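Local coordinates for protein Exo-beta-1,4-mannosidase (PDB 4LYP) that probably hydrolyses terminal beta-mannose residues from the non-reducing ends of beta-mannosides as an extracellular fungal glycoside hydrolase of family 5, at residues Leu329-Ala341 and Asn381-Gly393. Sequence-based numbering, arbitrary orientation. Where two conformers were deposited one is given.
Sequences LNKPIVMEEFGMA and NRSFSGSNFWAYG. With GAI (guanidine), chain D.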
# COMPACT_ATOMS: atom_id res chain seq x y z
N LEU A 329 13.64 18.10 -0.36
CA LEU A 329 12.73 18.44 0.71
C LEU A 329 13.26 18.08 2.09
O LEU A 329 12.62 18.34 3.11
CB LEU A 329 11.36 17.78 0.55
CG LEU A 329 10.58 18.19 -0.70
CD1 LEU A 329 9.20 17.50 -0.64
CD2 LEU A 329 10.38 19.72 -0.79
N ASN A 330 14.42 17.40 2.11
CA ASN A 330 14.99 16.88 3.34
C ASN A 330 13.99 16.01 4.13
O ASN A 330 13.81 16.19 5.34
CB ASN A 330 15.53 18.03 4.25
CG ASN A 330 16.37 17.50 5.40
OD1 ASN A 330 17.12 16.47 5.30
ND2 ASN A 330 16.29 18.18 6.49
N LYS A 331 13.39 15.06 3.43
CA LYS A 331 12.48 14.11 4.07
C LYS A 331 12.87 12.71 3.61
O LYS A 331 13.36 12.52 2.50
CB LYS A 331 11.03 14.41 3.69
CG LYS A 331 10.53 15.73 4.29
CD LYS A 331 9.10 16.03 3.95
CE LYS A 331 8.66 17.27 4.70
NZ LYS A 331 7.34 17.77 4.35
N PRO A 332 12.55 11.69 4.41
CA PRO A 332 12.82 10.29 3.94
C PRO A 332 11.99 9.90 2.77
O PRO A 332 10.93 10.49 2.50
CB PRO A 332 12.46 9.45 5.19
CG PRO A 332 12.54 10.38 6.34
CD PRO A 332 12.08 11.71 5.80
N ILE A 333 12.39 8.80 2.12
CA ILE A 333 11.57 8.22 1.03
C ILE A 333 11.52 6.73 1.18
O ILE A 333 12.49 6.06 1.56
CB ILE A 333 12.14 8.62 -0.36
CG1 ILE A 333 11.21 8.11 -1.45
CG2 ILE A 333 13.61 8.22 -0.55
CD1 ILE A 333 11.45 8.76 -2.79
N VAL A 334 10.32 6.18 0.91
CA VAL A 334 10.09 4.74 0.88
C VAL A 334 9.47 4.41 -0.49
O VAL A 334 8.52 5.04 -0.93
CB VAL A 334 9.10 4.35 1.99
CG1 VAL A 334 8.80 2.83 1.94
CG2 VAL A 334 9.61 4.72 3.38
N MET A 335 10.01 3.36 -1.16
CA MET A 335 9.34 2.84 -2.38
C MET A 335 8.29 1.83 -1.89
O MET A 335 8.55 0.60 -1.74
CB MET A 335 10.31 2.19 -3.36
CG MET A 335 9.56 1.67 -4.56
SD MET A 335 10.60 1.31 -6.02
CE MET A 335 11.61 0.00 -5.40
N GLU A 336 7.11 2.36 -1.57
CA GLU A 336 6.11 1.61 -0.81
C GLU A 336 5.26 0.70 -1.74
O GLU A 336 4.41 -0.01 -1.21
CB GLU A 336 5.21 2.52 0.03
CG GLU A 336 4.25 3.28 -0.81
CD GLU A 336 3.25 4.12 -0.03
OE1 GLU A 336 3.32 4.11 1.22
OE2 GLU A 336 2.40 4.77 -0.69
N GLU A 337 5.49 0.76 -3.04
CA GLU A 337 4.95 -0.27 -3.97
C GLU A 337 5.95 -0.45 -5.06
O GLU A 337 6.46 0.53 -5.64
CB GLU A 337 3.66 0.15 -4.67
CG GLU A 337 2.46 0.37 -3.74
CD GLU A 337 1.16 0.47 -4.51
OE1 GLU A 337 1.13 0.26 -5.74
OE2 GLU A 337 0.10 0.79 -3.88
N PHE A 338 6.10 -1.70 -5.50
CA PHE A 338 6.69 -2.05 -6.81
C PHE A 338 6.41 -3.50 -7.04
O PHE A 338 6.20 -4.27 -6.07
CB PHE A 338 8.22 -1.76 -6.88
CG PHE A 338 9.05 -2.71 -6.09
CD1 PHE A 338 9.18 -2.64 -4.69
CD2 PHE A 338 9.68 -3.78 -6.75
CE1 PHE A 338 9.90 -3.59 -3.97
CE2 PHE A 338 10.41 -4.73 -6.00
CZ PHE A 338 10.53 -4.62 -4.63
N GLY A 339 6.49 -3.94 -8.30
CA GLY A 339 6.26 -5.37 -8.54
C GLY A 339 6.44 -5.66 -10.02
O GLY A 339 6.66 -4.81 -10.86
N MET A 340 6.37 -6.98 -10.32
CA MET A 340 6.55 -7.49 -11.69
C MET A 340 5.80 -8.82 -11.79
O MET A 340 5.69 -9.56 -10.81
CB MET A 340 8.04 -7.62 -12.01
CG MET A 340 8.32 -8.17 -13.38
SD MET A 340 10.05 -8.04 -13.90
CE MET A 340 10.12 -6.29 -14.36
N ALA A 341 5.32 -9.06 -13.02
CA ALA A 341 4.58 -10.26 -13.37
C ALA A 341 5.50 -11.48 -13.40
O ALA A 341 6.74 -11.40 -13.38
CB ALA A 341 3.98 -10.07 -14.76
N ASN A 381 23.92 5.34 2.53
CA ASN A 381 24.27 6.76 2.59
C ASN A 381 23.10 7.59 3.12
O ASN A 381 23.10 8.84 3.05
CB ASN A 381 24.70 7.24 1.18
CG ASN A 381 25.62 8.45 1.22
OD1 ASN A 381 26.31 8.70 2.21
ND2 ASN A 381 25.65 9.21 0.13
N ARG A 382 22.08 6.96 3.67
CA ARG A 382 20.94 7.69 4.25
C ARG A 382 20.20 8.53 3.17
O ARG A 382 19.67 9.60 3.47
CB ARG A 382 21.25 8.45 5.56
CG ARG A 382 21.76 7.53 6.66
CD ARG A 382 22.05 8.32 7.93
NE ARG A 382 20.76 8.75 8.58
CZ ARG A 382 20.50 9.97 9.06
NH1 ARG A 382 21.35 11.02 8.87
NH2 ARG A 382 19.34 10.18 9.72
N SER A 383 20.01 7.93 1.99
CA SER A 383 19.28 8.57 0.89
C SER A 383 17.98 7.83 0.56
O SER A 383 17.31 8.22 -0.36
CB SER A 383 20.17 8.64 -0.36
OG SER A 383 21.30 9.42 -0.01
N PHE A 384 17.69 6.73 1.23
CA PHE A 384 16.49 5.92 0.97
C PHE A 384 16.23 5.17 2.24
O PHE A 384 17.16 4.75 2.91
CB PHE A 384 16.71 4.93 -0.21
CG PHE A 384 15.58 4.92 -1.22
CD1 PHE A 384 14.50 4.08 -0.99
CD2 PHE A 384 15.55 5.78 -2.29
CE1 PHE A 384 13.46 4.04 -1.86
CE2 PHE A 384 14.49 5.79 -3.17
CZ PHE A 384 13.43 4.92 -2.93
N SER A 385 14.96 4.94 2.55
CA SER A 385 14.64 4.33 3.82
C SER A 385 14.12 2.89 3.74
O SER A 385 14.02 2.26 4.76
CB SER A 385 13.67 5.17 4.64
OG SER A 385 14.31 6.30 5.20
N GLY A 386 13.85 2.39 2.55
CA GLY A 386 13.42 0.99 2.34
C GLY A 386 12.26 0.96 1.36
O GLY A 386 12.11 1.82 0.50
N SER A 387 11.49 -0.14 1.44
CA SER A 387 10.53 -0.45 0.40
C SER A 387 9.46 -1.40 0.93
O SER A 387 9.65 -2.11 1.95
CB SER A 387 11.22 -1.09 -0.83
OG SER A 387 11.91 -2.28 -0.45
N ASN A 388 8.35 -1.47 0.18
CA ASN A 388 7.28 -2.44 0.45
C ASN A 388 6.94 -3.07 -0.89
O ASN A 388 6.30 -2.43 -1.75
CB ASN A 388 6.01 -1.83 1.04
CG ASN A 388 6.25 -1.06 2.30
OD1 ASN A 388 6.85 0.02 2.29
ND2 ASN A 388 5.76 -1.60 3.43
N PHE A 389 7.38 -4.32 -1.16
CA PHE A 389 6.99 -4.96 -2.42
C PHE A 389 5.46 -5.15 -2.44
O PHE A 389 4.80 -5.29 -1.40
CB PHE A 389 7.73 -6.29 -2.62
CG PHE A 389 7.36 -7.35 -1.62
CD1 PHE A 389 6.33 -8.25 -1.90
CD2 PHE A 389 8.03 -7.52 -0.43
CE1 PHE A 389 5.92 -9.23 -0.99
CE2 PHE A 389 7.67 -8.48 0.49
CZ PHE A 389 6.64 -9.36 0.20
N TRP A 390 4.93 -5.09 -3.68
CA TRP A 390 3.48 -5.27 -3.90
C TRP A 390 3.31 -6.58 -4.68
O TRP A 390 3.69 -6.64 -5.83
CB TRP A 390 2.93 -4.11 -4.70
CG TRP A 390 1.47 -4.32 -4.97
CD1 TRP A 390 0.86 -5.21 -5.87
CD2 TRP A 390 0.39 -3.70 -4.24
NE1 TRP A 390 -0.49 -5.17 -5.73
CE2 TRP A 390 -0.84 -4.28 -4.72
CE3 TRP A 390 0.32 -2.73 -3.21
CZ2 TRP A 390 -2.11 -3.88 -4.25
CZ3 TRP A 390 -0.94 -2.35 -2.72
CH2 TRP A 390 -2.14 -2.93 -3.24
N ALA A 391 2.79 -7.63 -4.00
CA ALA A 391 2.27 -7.65 -2.64
C ALA A 391 2.37 -9.13 -2.18
O ALA A 391 2.49 -10.03 -2.99
CB ALA A 391 0.83 -7.16 -2.54
N TYR A 392 2.26 -9.34 -0.88
CA TYR A 392 2.40 -10.70 -0.37
C TYR A 392 1.09 -11.47 -0.55
O TYR A 392 0.06 -11.05 -0.06
CB TYR A 392 2.83 -10.71 1.09
CG TYR A 392 3.23 -12.10 1.55
CD1 TYR A 392 4.24 -12.81 0.88
CD2 TYR A 392 2.60 -12.73 2.62
CE1 TYR A 392 4.61 -14.05 1.30
CE2 TYR A 392 3.00 -14.00 3.05
CZ TYR A 392 4.01 -14.65 2.35
OH TYR A 392 4.39 -15.93 2.70
N GLY A 393 1.15 -12.58 -1.27
CA GLY A 393 -0.01 -13.46 -1.46
C GLY A 393 -0.11 -14.55 -0.45
O GLY A 393 -1.20 -15.07 -0.20
C GAI D . 18.23 5.98 8.34
N1 GAI D . 19.14 6.49 9.35
N2 GAI D . 17.72 6.44 7.08
N3 GAI D . 17.63 4.87 8.61
O HOH W 1 15.01 8.01 3.00
O HOH W 2 5.18 -8.16 -7.51
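OE1 of E337 lies over one face of the W390 indole, 3.9 Å above the ring plane and toward its rim, while the CB of A391, joined by a cis peptide, lies over the opposite face. Carboxylate and indole planes are 36° apart; with W390 chi1 at 178°, CG lies beside the carbonyl carbon and the ring runs alongside E337, pointing the same way. The broad indole suits this place because it walls the acid while leaving OE1 to W293 NE1 and OE2 to R97 NH1. On F384, I333 CG2 sits over one ring face in a CH-pi contact, 3.7 Å from the centroid, and G386 O lies at the edge in the ring plane. A branched aliphatic residue fits here, since its methyl reaches the ring close to the backbone.

These are neighbouring parallel strands, 333-338 and 386-389, of the TIM barrel, connected through helix 362-380, a beta-alpha-beta crossover. M335 N gives to G386 O and M335 O accepts N388 N at 2.8 Å, the parallel pattern around one bridge to S387; I333 O accepts S385 N before it. Beyond, W390 N reaches F338 O at 2.8 Å. At phi 136°, G386 has no room for a CB beside the carbonyl oxygen of S385, and glycine meets this. N388 OD1 is 3.4 Å from V334 CG1, but the amide has its strongest polar partner in N95, so asparagine suits the barrel interior. F338 CE1 leans on F389 CB at 3.7 Å. Near the strand starts, water 1 joins I333 N to S385 OG, 2.9 Å from each.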